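Local structure of multi-copper Oxidase CueO (Ochrobactrum, 6EVG) at residues R236-R241 with A281-T286; S210-V215 with L298-V303; G87-W92 with H106-A111. The protein is a laccase-like multicopper oxidase that oxidises lignin model compounds and lignosulfonate, probably passing the electrons to dioxygen through its copper centres as in other laccases. All blocks are in the same frame, centred on the assembly; numbering follows the deposited sequence.

Contact 1 (R236-R241 with A281-T286)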
loop_
_atom_site.group_PDB
_atom_site.type_symbol
_atom_site.label_atom_id
_atom_site.label_comp_id
_atom_site.label_asym_id
_atom_site.label_seq_id
_atom_site.Cartn_x
_atom_site.Cartn_y
_atom_site.Cartn_z
ATOM N N ARG A 236 -16.866 5.659 -1.053
ATOM C CA ARG A 236 -17.592 6.867 -1.468
ATOM C C ARG A 236 -17.845 7.697 -0.228
ATOM O O ARG A 236 -17.790 7.197 0.897
ATOM C CB ARG A 236 -18.941 6.543 -2.183
ATOM C CG ARG A 236 -19.969 5.908 -1.267
ATOM C CD ARG A 236 -21.365 6.022 -1.845
ATOM N NE ARG A 236 -22.352 5.349 -1.047
ATOM C CZ ARG A 236 -23.620 5.676 -0.952
ATOM N NH1 ARG A 236 -24.084 6.785 -1.489
ATOM N NH2 ARG A 236 -24.413 4.940 -0.180
ATOM N N LEU A 237 -18.295 8.943 -0.462
ATOM C CA LEU A 237 -18.922 9.706 0.606
ATOM C C LEU A 237 -20.437 9.509 0.564
ATOM O O LEU A 237 -21.010 9.175 -0.475
ATOM C CB LEU A 237 -18.570 11.206 0.478
ATOM C CG LEU A 237 -17.103 11.508 0.868
ATOM C CD1 LEU A 237 -16.483 12.814 0.524
ATOM C CD2 LEU A 237 -16.738 11.176 2.283
ATOM N N SER A 238 -21.064 9.603 1.721
ATOM C CA SER A 238 -22.472 9.258 1.885
ATOM C C SER A 238 -23.393 10.184 1.061
ATOM O O SER A 238 -24.549 9.768 0.809
ATOM C CB SER A 238 -22.859 9.237 3.341
ATOM O OG SER A 238 -22.601 10.445 3.968
ATOM N N ASP A 239 -22.964 11.381 0.712
ATOM C CA ASP A 239 -23.716 12.255 -0.176
ATOM C C ASP A 239 -23.167 12.249 -1.587
ATOM O O ASP A 239 -23.536 13.124 -2.407
ATOM C CB ASP A 239 -23.808 13.658 0.390
ATOM C CG ASP A 239 -22.513 14.342 0.499
ATOM O OD1 ASP A 239 -21.433 13.855 0.061
ATOM O OD2 ASP A 239 -22.565 15.453 1.115
ATOM N N ASN A 240 -22.326 11.280 -1.933
ATOM C CA ASN A 240 -21.845 11.123 -3.283
ATOM C C ASN A 240 -21.036 12.237 -3.839
ATOM O O ASN A 240 -20.821 12.308 -5.041
ATOM C CB ASN A 240 -22.981 10.730 -4.262
ATOM C CG ASN A 240 -23.660 9.449 -3.838
ATOM O OD1 ASN A 240 -23.012 8.392 -3.682
ATOM N ND2 ASN A 240 -24.968 9.530 -3.662
ATOM N N ARG A 241 -20.487 13.106 -2.984
ATOM C CA ARG A 241 -19.663 14.189 -3.520
ATOM C C ARG A 241 -18.415 13.627 -4.154
ATOM O O ARG A 241 -17.880 12.586 -3.762
ATOM C CB ARG A 241 -19.384 15.241 -2.450
ATOM C CG ARG A 241 -18.434 14.796 -1.364
ATOM C CD ARG A 241 -18.210 15.883 -0.319
ATOM N NE ARG A 241 -19.408 16.040 0.493
ATOM C CZ ARG A 241 -19.504 16.927 1.434
ATOM N NH1 ARG A 241 -18.473 17.746 1.672
ATOM N NH2 ARG A 241 -20.577 16.933 2.176
ATOM N N ALA A 281 -21.689 17.651 7.260
ATOM C CA ALA A 281 -21.037 16.405 7.679
ATOM C C ALA A 281 -21.330 15.295 6.710
ATOM O O ALA A 281 -22.371 15.299 6.062
ATOM C CB ALA A 281 -21.447 15.947 9.047
ATOM N N THR A 282 -20.377 14.348 6.577
ATOM C CA THR A 282 -20.551 13.281 5.622
ATOM C C THR A 282 -19.746 12.100 6.072
ATOM O O THR A 282 -18.706 12.259 6.717
ATOM C CB THR A 282 -20.186 13.690 4.189
ATOM O OG1 THR A 282 -20.493 12.641 3.264
ATOM C CG2 THR A 282 -18.788 14.122 4.039
ATOM N N ASP A 283 -20.234 10.907 5.727
ATOM C CA ASP A 283 -19.551 9.655 6.118
ATOM C C ASP A 283 -18.801 9.053 4.944
ATOM O O ASP A 283 -19.276 9.057 3.821
ATOM C CB ASP A 283 -20.581 8.646 6.640
ATOM C CG ASP A 283 -21.260 9.126 7.915
ATOM O OD1 ASP A 283 -20.632 9.737 8.755
ATOM O OD2 ASP A 283 -22.479 8.895 8.052
ATOM N N LEU A 284 -17.630 8.494 5.229
ATOM C CA LEU A 284 -16.904 7.653 4.261
ATOM C C LEU A 284 -17.386 6.237 4.429
ATOM O O LEU A 284 -17.408 5.708 5.548
ATOM C CB LEU A 284 -15.391 7.744 4.530
ATOM C CG LEU A 284 -14.498 7.112 3.484
ATOM C CD1 LEU A 284 -14.478 7.891 2.176
ATOM C CD2 LEU A 284 -13.056 6.975 4.017
ATOM N N LEU A 285 -17.821 5.648 3.313
ATOM C CA LEU A 285 -18.421 4.334 3.242
ATOM C C LEU A 285 -17.648 3.438 2.298
ATOM O O LEU A 285 -16.987 3.947 1.375
ATOM C CB LEU A 285 -19.862 4.390 2.694
ATOM C CG LEU A 285 -20.786 5.398 3.436
ATOM C CD1 LEU A 285 -22.160 5.393 2.739
ATOM C CD2 LEU A 285 -20.982 5.032 4.870
ATOM N N THR A 286 -17.725 2.115 2.478
ATOM C CA THR A 286 -17.200 1.177 1.491
ATOM C C THR A 286 -18.211 0.077 1.203
ATOM O O THR A 286 -18.851 -0.433 2.126
ATOM C CB THR A 286 -15.885 0.485 1.983
ATOM O OG1 THR A 286 -15.396 -0.397 0.945
ATOM C CG2 THR A 286 -16.006 -0.209 3.320
HETATM O O HOH W 1 -23.868 14.487 3.937
#
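Thr-282, Arg-236 and Leu-285 carry most of this contact within a cupredoxin-like beta sandwich, where strand 282-287 lies antiparallel to the end of strand 233-237, which runs on into a type I turn from Leu-237 to Asn-240. Arg-236 and Leu-285 are a hydrogen-bonded pair: Leu-285 N donates to Arg-236 O (2.9 Å, 172°), and Arg-236 N returns a bond to Leu-285 O. On their shared face the two side chains cross obliquely, Leu-285 CD1 lying 3.7 Å from Arg-236 NH2. Arg-236 NH1 donates to Asn-240 OD1 at the end of the turn, and NE forms a salt bridge with Asp-295. Thr-282 turns OG1 anti to its backbone N (chi1 -175°), 3.6 Å from Asp-239 OD1, while CG2 lies 3.8 Å above one face of the Arg-241 guanidinium, toward the rim. Arg-241 grips Asp-239 side-on, NE to OD1 and NH2 to OD2 (2.7 Å), each oxygen using its syn lone pair. An alanine at Arg-241 would probably leave the Asp-239 carboxylate without its charged mate and Thr-282 CG2 without the guanidinium it packs on. Past the strand end, Ser-238 N donates to Asp-283 O, and Ser-238 OG accepts from Asp-283 N (3.0 Å, 169°).

Contact 2 (S210-V215 with L298-V303)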
loop_
_atom_site.group_PDB
_atom_site.type_symbol
_atom_site.label_atom_id
_atom_site.label_comp_id
_atom_site.label_asym_id
_atom_site.label_seq_id
_atom_site.Cartn_x
_atom_site.Cartn_y
_atom_site.Cartn_z
ATOM N N SER A 210 -14.479 3.459 13.512
ATOM C CA SER A 210 -15.406 4.583 13.318
ATOM C C SER A 210 -14.939 5.900 13.912
ATOM O O SER A 210 -15.654 6.543 14.669
ATOM C CB SER A 210 -16.784 4.147 13.783
ATOM O OG SER A 210 -17.227 3.075 12.890
ATOM N N PRO A 211 -13.757 6.396 13.515
ATOM C CA PRO A 211 -13.326 7.689 14.003
ATOM C C PRO A 211 -14.060 8.844 13.324
ATOM O O PRO A 211 -14.744 8.646 12.301
ATOM C CB PRO A 211 -11.846 7.731 13.615
ATOM C CG PRO A 211 -11.783 6.889 12.355
ATOM C CD PRO A 211 -12.803 5.799 12.569
ATOM N N GLU A 212 -13.871 10.037 13.913
ATOM C CA GLU A 212 -14.429 11.257 13.356
ATOM C C GLU A 212 -13.292 12.255 13.149
ATOM O O GLU A 212 -12.483 12.508 14.061
ATOM C CB GLU A 212 -15.465 11.841 14.294
ATOM C CG GLU A 212 -16.265 12.992 13.751
ATOM C CD GLU A 212 -17.515 13.278 14.604
ATOM O OE1 GLU A 212 -18.463 12.446 14.562
ATOM O OE2 GLU A 212 -17.493 14.284 15.321
ATOM N N ALA A 213 -13.218 12.829 11.953
ATOM C CA ALA A 213 -12.265 13.869 11.598
ATOM C C ALA A 213 -12.966 15.204 11.502
ATOM O O ALA A 213 -14.009 15.304 10.866
ATOM C CB ALA A 213 -11.557 13.587 10.298
ATOM N N ARG A 214 -12.373 16.242 12.061
ATOM C CA ARG A 214 -12.819 17.631 11.857
ATOM C C ARG A 214 -12.026 18.250 10.747
ATOM O O ARG A 214 -10.796 18.114 10.738
ATOM C CB ARG A 214 -12.706 18.421 13.181
ATOM C CG ARG A 214 -13.530 17.810 14.310
ATOM C CD ARG A 214 -13.520 18.630 15.574
ATOM N NE ARG A 214 -14.380 19.800 15.439
ATOM C CZ ARG A 214 -15.721 19.779 15.504
ATOM N NH1 ARG A 214 -16.385 18.638 15.749
ATOM N NH2 ARG A 214 -16.406 20.908 15.317
ATOM N N VAL A 215 -12.712 18.928 9.818
ATOM C CA VAL A 215 -12.034 19.489 8.650
ATOM C C VAL A 215 -12.489 20.924 8.442
ATOM O O VAL A 215 -13.620 21.298 8.840
ATOM C CB VAL A 215 -12.289 18.657 7.375
ATOM C CG1 VAL A 215 -11.533 17.324 7.442
ATOM C CG2 VAL A 215 -13.771 18.453 7.118
ATOM N N LEU A 298 -16.975 3.593 7.389
ATOM C CA LEU A 298 -15.567 3.733 7.736
ATOM C C LEU A 298 -15.308 4.809 8.772
ATOM O O LEU A 298 -14.661 4.577 9.778
ATOM C CB LEU A 298 -14.707 3.980 6.492
ATOM C CG LEU A 298 -14.465 2.721 5.631
ATOM C CD1 LEU A 298 -13.988 3.105 4.252
ATOM C CD2 LEU A 298 -13.373 1.862 6.298
ATOM N N MET A 299 -15.762 6.050 8.494
ATOM C CA MET A 299 -15.483 7.177 9.357
ATOM C C MET A 299 -16.394 8.340 9.007
ATOM O O MET A 299 -17.089 8.279 7.972
ATOM C CB MET A 299 -14.009 7.615 9.244
ATOM C CG MET A 299 -13.643 8.130 7.878
ATOM S SD MET A 299 -11.980 8.805 7.764
ATOM C CE MET A 299 -12.113 10.254 8.759
ATOM N N ARG A 300 -16.406 9.347 9.859
ATOM C CA ARG A 300 -17.205 10.549 9.638
ATOM C C ARG A 300 -16.326 11.774 9.536
ATOM O O ARG A 300 -15.360 11.870 10.274
ATOM C CB ARG A 300 -18.225 10.690 10.783
ATOM C CG ARG A 300 -19.187 11.900 10.594
ATOM C CD ARG A 300 -20.349 11.784 11.534
ATOM N NE ARG A 300 -21.397 12.751 11.343
ATOM C CZ ARG A 300 -22.374 12.766 10.407
ATOM N NH1 ARG A 300 -22.387 11.936 9.388
ATOM N NH2 ARG A 300 -23.333 13.704 10.473
ATOM N N PHE A 301 -16.694 12.697 8.662
ATOM C CA PHE A 301 -16.078 14.022 8.564
ATOM C C PHE A 301 -17.114 15.049 9.030
ATOM O O PHE A 301 -18.261 15.054 8.560
ATOM C CB PHE A 301 -15.717 14.346 7.112
ATOM C CG PHE A 301 -14.643 13.490 6.566
ATOM C CD1 PHE A 301 -13.310 13.816 6.785
ATOM C CD2 PHE A 301 -14.907 12.364 5.839
ATOM C CE1 PHE A 301 -12.307 13.057 6.267
ATOM C CE2 PHE A 301 -13.858 11.549 5.342
ATOM C CZ PHE A 301 -12.571 11.931 5.555
ATOM N N VAL A 302 -16.700 15.937 9.919
ATOM C CA VAL A 302 -17.495 17.049 10.391
ATOM C C VAL A 302 -16.729 18.351 10.110
ATOM O O VAL A 302 -15.552 18.399 10.293
ATOM C CB VAL A 302 -17.841 16.900 11.856
ATOM C CG1 VAL A 302 -18.664 15.653 12.147
ATOM C CG2 VAL A 302 -16.668 17.007 12.747
ATOM N N VAL A 303 -17.423 19.348 9.618
ATOM C CA VAL A 303 -16.800 20.623 9.307
ATOM C C VAL A 303 -16.720 21.504 10.525
ATOM O O VAL A 303 -17.708 21.645 11.197
ATOM C CB VAL A 303 -17.532 21.346 8.181
ATOM C CG1 VAL A 303 -16.859 22.634 7.794
ATOM C CG2 VAL A 303 -17.587 20.424 6.961
HETATM O O HOH W 2 -14.244 2.262 11.074
#
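The Phe-301 ring meets Val-215 CG1 at its edge, 4.0 Å from CD1, and Ala-213 CB obliquely, while Met-299 CE from its own strand lies 3.6 Å above one face, offset toward the rim. The second flat group, the Arg-300 guanidinium, has Glu-212 OE1 near its plane at the edge. This is the parallel pairing of strand 212-215, outermost in its sheet, with strand 295-303 in a cupredoxin-like sandwich, just after a classic bulge at Leu-298 and Met-299 opposite Leu-284. Four backbone bonds alternate across the pair, from Arg-300 N to Pro-211 O through to Val-215 N to Val-302 O. On the face of Ala-213 and Phe-301, the bend of Met-299 at chi3 (-68°) places CE 3.7 Å from Ala-213 CB. Glu-212 and Arg-300 lie side by side on the other face, pointing the same way, but OE1 stays 4.4 Å from NE, too far for a salt bridge; the strong partner of Arg-300 is Asp-283, met through NH1. Glu-212 instead lays its carboxylate against a valine, with CD 3.6 Å from Val-302 CG1. The other methyl of that valine, CG2, touches Arg-214 twice, 3.6 Å from CG and 3.4 Å from NH1.

Contact 3 (G87-W92 with H106-A111)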
loop_
_atom_site.group_PDB
_atom_site.type_symbol
_atom_site.label_atom_id
_atom_site.label_comp_id
_atom_site.label_asym_id
_atom_site.label_seq_id
_atom_site.Cartn_x
_atom_site.Cartn_y
_atom_site.Cartn_z
ATOM N N GLY A 87 12.765 -12.145 13.917
ATOM C CA GLY A 87 13.255 -11.334 12.813
ATOM C C GLY A 87 12.157 -10.512 12.145
ATOM O O GLY A 87 10.994 -10.934 12.099
ATOM N N THR A 88 12.556 -9.381 11.578
ATOM C CA THR A 88 11.602 -8.562 10.817
ATOM C C THR A 88 12.374 -7.847 9.703
ATOM O O THR A 88 13.600 -7.893 9.641
ATOM C CB THR A 88 10.854 -7.593 11.746
ATOM O OG1 THR A 88 9.716 -7.063 11.065
ATOM C CG2 THR A 88 11.691 -6.409 12.172
ATOM N N THR A 89 11.620 -7.118 8.860
ATOM C CA THR A 89 12.203 -6.303 7.823
ATOM C C THR A 89 11.277 -5.107 7.581
ATOM O O THR A 89 10.139 -5.146 8.049
ATOM C CB THR A 89 12.303 -7.088 6.443
ATOM O OG1 THR A 89 10.978 -7.532 6.036
ATOM C CG2 THR A 89 13.222 -8.259 6.457
ATOM N N LEU A 90 11.762 -4.139 6.832
ATOM C CA LEU A 90 10.859 -3.133 6.236
ATOM C C LEU A 90 11.176 -3.042 4.747
ATOM O O LEU A 90 12.339 -2.845 4.365
ATOM C CB LEU A 90 10.970 -1.765 6.885
ATOM C CG LEU A 90 10.507 -1.711 8.338
ATOM C CD1 LEU A 90 10.798 -0.365 8.963
ATOM C CD2 LEU A 90 9.014 -2.015 8.496
ATOM N N HIS A 91 10.137 -3.169 3.920
ATOM C CA HIS A 91 10.176 -2.862 2.494
ATOM C C HIS A 91 9.697 -1.421 2.289
ATOM O O HIS A 91 8.638 -1.052 2.790
ATOM C CB HIS A 91 9.269 -3.864 1.722
ATOM C CG HIS A 91 8.883 -3.491 0.339
ATOM N ND1 HIS A 91 9.758 -3.055 -0.619
ATOM C CD2 HIS A 91 7.660 -3.559 -0.273
ATOM C CE1 HIS A 91 9.066 -2.822 -1.752
ATOM N NE2 HIS A 91 7.800 -3.143 -1.562
ATOM N N TRP A 92 10.510 -0.653 1.577
ATOM C CA TRP A 92 10.237 0.755 1.292
ATOM C C TRP A 92 9.350 0.770 0.027
ATOM O O TRP A 92 9.829 0.894 -1.104
ATOM C CB TRP A 92 11.531 1.548 1.109
ATOM C CG TRP A 92 12.568 1.339 2.142
ATOM C CD1 TRP A 92 13.811 0.872 1.919
ATOM C CD2 TRP A 92 12.479 1.614 3.551
ATOM N NE1 TRP A 92 14.520 0.780 3.088
ATOM C CE2 TRP A 92 13.732 1.212 4.123
ATOM C CE3 TRP A 92 11.498 2.140 4.403
ATOM C CZ2 TRP A 92 13.976 1.327 5.489
ATOM C CZ3 TRP A 92 11.747 2.231 5.749
ATOM C CH2 TRP A 92 12.990 1.819 6.283
ATOM N N HIS A 106 15.713 -12.004 2.149
ATOM C CA HIS A 106 17.154 -12.262 2.004
ATOM C C HIS A 106 17.998 -11.448 2.927
ATOM O O HIS A 106 19.229 -11.642 3.002
ATOM C CB HIS A 106 17.601 -12.076 0.566
ATOM C CG HIS A 106 16.895 -12.983 -0.381
ATOM N ND1 HIS A 106 17.215 -14.315 -0.516
ATOM C CD2 HIS A 106 15.845 -12.760 -1.204
ATOM C CE1 HIS A 106 16.419 -14.865 -1.404
ATOM N NE2 HIS A 106 15.584 -13.936 -1.846
ATOM N N ASN A 107 17.399 -10.507 3.656
ATOM C CA ASN A 107 18.150 -9.640 4.594
ATOM C C ASN A 107 17.312 -9.290 5.796
ATOM O O ASN A 107 17.112 -8.135 6.119
ATOM C CB ASN A 107 18.749 -8.426 3.863
ATOM C CG ASN A 107 17.738 -7.435 3.270
ATOM O OD1 ASN A 107 16.637 -7.806 2.848
ATOM N ND2 ASN A 107 18.152 -6.156 3.152
ATOM N N VAL A 108 16.873 -10.297 6.517
ATOM C CA VAL A 108 16.074 -10.134 7.702
ATOM C C VAL A 108 16.903 -9.497 8.806
ATOM O O VAL A 108 18.061 -9.870 9.032
ATOM C CB VAL A 108 15.524 -11.510 8.142
ATOM C CG1 VAL A 108 14.770 -11.430 9.470
ATOM C CG2 VAL A 108 14.585 -12.103 7.069
ATOM N N ILE A 109 16.289 -8.566 9.533
ATOM C CA ILE A 109 16.896 -7.956 10.710
ATOM C C ILE A 109 16.656 -8.872 11.917
ATOM O O ILE A 109 15.506 -9.079 12.328
ATOM C CB ILE A 109 16.285 -6.547 11.025
ATOM C CG1 ILE A 109 16.185 -5.681 9.802
ATOM C CG2 ILE A 109 17.090 -5.885 12.152
ATOM C CD1 ILE A 109 15.374 -4.447 10.032
ATOM N N ALA A 110 17.723 -9.445 12.440
ATOM C CA ALA A 110 17.585 -10.358 13.541
ATOM C C ALA A 110 17.005 -9.671 14.776
ATOM O O ALA A 110 17.123 -8.438 14.986
ATOM C CB ALA A 110 18.915 -10.964 13.913
ATOM N N ALA A 111 16.364 -10.496 15.592
ATOM C CA ALA A 111 15.815 -10.022 16.855
ATOM C C ALA A 111 16.814 -9.206 17.633
ATOM O O ALA A 111 17.981 -9.635 17.859
ATOM C CB ALA A 111 15.379 -11.176 17.737
#
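Ile-109 O has two hydrogen-bond donors and a C-H...O contact: Thr-88 N donates to it at 3.1 Å, Asn-82 ND2 adds a second hydrogen bond, and Gly-87 CA approaches to 3.2 Å. In return Ile-109 N donates to Thr-88 O (2.8 Å), and the two backbone bonds make a single antiparallel bridge. The same Thr-88 O also lies against the Ile-109 side chain, 3.4 Å from CG1. Gly-87 has no side chain, which lets Val-108 CG1 settle 3.7 Å from its CA, where a CB would collide with that methyl. Two residues on, Thr-89 turns CG2 anti to its carbonyl carbon, beside the backbone N, and rests this methyl 3.6 Å from Val-108 CA; its OG1 bonds to His-133 O. Further along the same segment, His-91 and Trp-92 open the His-Trp-His-Gly signature whose histidines in relatives bind the trinuclear copper cluster; here His-91 NE2 is hydrogen-bonded to His-437 NE2, and ND1 to Asp-102. The bridge thus ties the approach to strand 91-93, an outermost strand of one sheet, to the loop that leads on to strand 114-120 in another. Ile-109 packs on Val-80 of strand 75-82 and Trp-115 of strand 114-120, while Gln-141 of helix 138-144 bonds to both Thr-88 OG1 and Gly-87 O.

How the contacts relate
Contacts 1 and 2 belong to one sheet and join directly, since strands 282-287 and 295-303 are neighbours in it: Leu-284 N and Met-299 O are 2.8 Å apart, a probable hydrogen bond. Contact 3 lies in another part of the multicopper oxidase fold, its centre about 39 Å from that of contact 1 and 35 Å from that of contact 2. All three are partly buried, and none has a salt bridge across its segments. Contact 2 is the most regular, with an apolar face turned inward and charged side chains packed round Val-302 on the other. At contact 1 the pairing runs out into a turn beside which Arg-241 and Asp-239 pair. Contact 3 joins loop to strand approach by backbone bonds and small methyl contacts.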